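Local coordinates for protein metal-bound toxin (Helicobacter pylori, PDB 4NRN) that probably acts as an RNA-cleaving toxin of a type II toxin-antitoxin system, in the YafQ subfamily of RelE toxins, and binds two zinc ions, at residues 20-23 against 24-28. Numbering follows the deposited sequence.
Sequences NGFD and LKLLY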
# COMPACT_ATOMS: atom_id res chain seq x y z
N ASN A 20 -6.37 -7.26 -14.74
CA ASN A 20 -7.76 -7.52 -14.38
C ASN A 20 -8.59 -6.25 -14.21
O ASN A 20 -9.68 -6.30 -13.64
CB ASN A 20 -7.84 -8.36 -13.11
CG ASN A 20 -7.28 -9.76 -13.30
OD1 ASN A 20 -6.45 -10.22 -12.52
ND2 ASN A 20 -7.73 -10.44 -14.35
N GLY A 21 -8.07 -5.13 -14.70
CA GLY A 21 -8.86 -3.90 -14.79
C GLY A 21 -8.74 -2.89 -13.67
O GLY A 21 -9.49 -1.92 -13.63
N PHE A 22 -7.78 -3.10 -12.76
CA PHE A 22 -7.52 -2.18 -11.66
C PHE A 22 -7.21 -0.74 -12.14
O PHE A 22 -6.50 -0.54 -13.12
CB PHE A 22 -6.37 -2.72 -10.82
CG PHE A 22 -5.87 -1.77 -9.78
CD1 PHE A 22 -6.62 -1.52 -8.64
CD2 PHE A 22 -4.64 -1.16 -9.92
CE1 PHE A 22 -6.16 -0.65 -7.67
CE2 PHE A 22 -4.16 -0.29 -8.95
CZ PHE A 22 -4.92 -0.04 -7.82
N ASP A 23 -7.76 0.25 -11.45
CA ASP A 23 -7.50 1.65 -11.81
C ASP A 23 -6.25 2.18 -11.10
O ASP A 23 -6.24 2.39 -9.89
CB ASP A 23 -8.70 2.52 -11.45
CG ASP A 23 -8.63 3.89 -12.09
OD1 ASP A 23 -7.57 4.23 -12.66
OD2 ASP A 23 -9.63 4.65 -12.02
N LEU A 24 -5.18 2.41 -11.86
CA LEU A 24 -3.94 2.85 -11.24
C LEU A 24 -4.10 4.20 -10.54
O LEU A 24 -3.38 4.53 -9.60
CB LEU A 24 -2.82 2.91 -12.28
CG LEU A 24 -2.32 1.52 -12.69
CD1 LEU A 24 -1.56 1.56 -14.01
CD2 LEU A 24 -1.46 0.92 -11.59
N LYS A 25 -5.08 4.98 -10.98
CA LYS A 25 -5.30 6.29 -10.41
C LYS A 25 -5.75 6.17 -8.95
O LYS A 25 -5.53 7.09 -8.14
CB LYS A 25 -6.29 7.07 -11.27
CG LYS A 25 -5.79 7.31 -12.71
CD LYS A 25 -6.93 7.67 -13.68
CE LYS A 25 -6.50 7.46 -15.14
NZ LYS A 25 -7.63 7.46 -16.11
N LEU A 26 -6.38 5.05 -8.61
CA LEU A 26 -6.75 4.78 -7.23
C LEU A 26 -5.48 4.66 -6.40
O LEU A 26 -5.39 5.22 -5.31
CB LEU A 26 -7.56 3.48 -7.14
CG LEU A 26 -7.91 2.91 -5.76
CD1 LEU A 26 -8.42 3.99 -4.81
CD2 LEU A 26 -8.95 1.79 -5.90
N LEU A 27 -4.51 3.93 -6.93
CA LEU A 27 -3.21 3.75 -6.28
C LEU A 27 -2.42 5.05 -6.15
O LEU A 27 -1.91 5.34 -5.07
CB LEU A 27 -2.38 2.71 -7.05
CG LEU A 27 -0.98 2.44 -6.51
CD1 LEU A 27 -1.07 1.69 -5.19
CD2 LEU A 27 -0.16 1.65 -7.52
N TYR A 28 -2.32 5.81 -7.24
CA TYR A 28 -1.56 7.07 -7.23
C TYR A 28 -2.08 8.00 -6.15
O TYR A 28 -1.31 8.71 -5.52
CB TYR A 28 -1.67 7.83 -8.56
CG TYR A 28 -1.36 7.07 -9.83
CD1 TYR A 28 -0.35 6.11 -9.88
CD2 TYR A 28 -2.05 7.35 -11.00
CE1 TYR A 28 -0.07 5.43 -11.06
CE2 TYR A 28 -1.78 6.68 -12.18
CZ TYR A 28 -0.78 5.72 -12.21
OH TYR A 28 -0.51 5.07 -13.39
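Asp-23 is the N-cap of helix 24-35, at the end of the short loop that joins it to helix 8-19. Its OD1 accepts a hydrogen bond from Lys-25 N at 3.1 Å, the N-H (154° at the hydrogen) coming from above the carboxylate plane. CG is set anti to the backbone N and beside the carbonyl carbon (chi1 -166°), which turns OD1 toward Lys-25 N. Asp-23 O takes Leu-26 N at 3.0 Å, a more bent bond. The extended Lys-25 chain passes OD1 obliquely, CB lying 3.4 Å from Asp-23 OD1, but NZ stays 4.7 Å from Asp-23 OD1 and makes no salt bridge there. The Phe-22 ring, from the residue before the N-cap, packs against the first turn. Leu-27 CB lies at the ring edge, near its plane, 3.8 Å from Phe-22 CZ; CE2 lies 4.0 Å from Leu-24 CD2, and CE1 approaches Leu-26 CD2. Phe-22 and Leu-24 also pack on Leu-14 of helix 8-19, joining the two helices, while Gly-21, at positive phi, completes the Schellman motif that ends the first. The capping bond thus satisfies Lys-25 N, a first-turn amide with no helical carbonyl before it, and the negative carboxylate would probably interact favourably with the helix dipole.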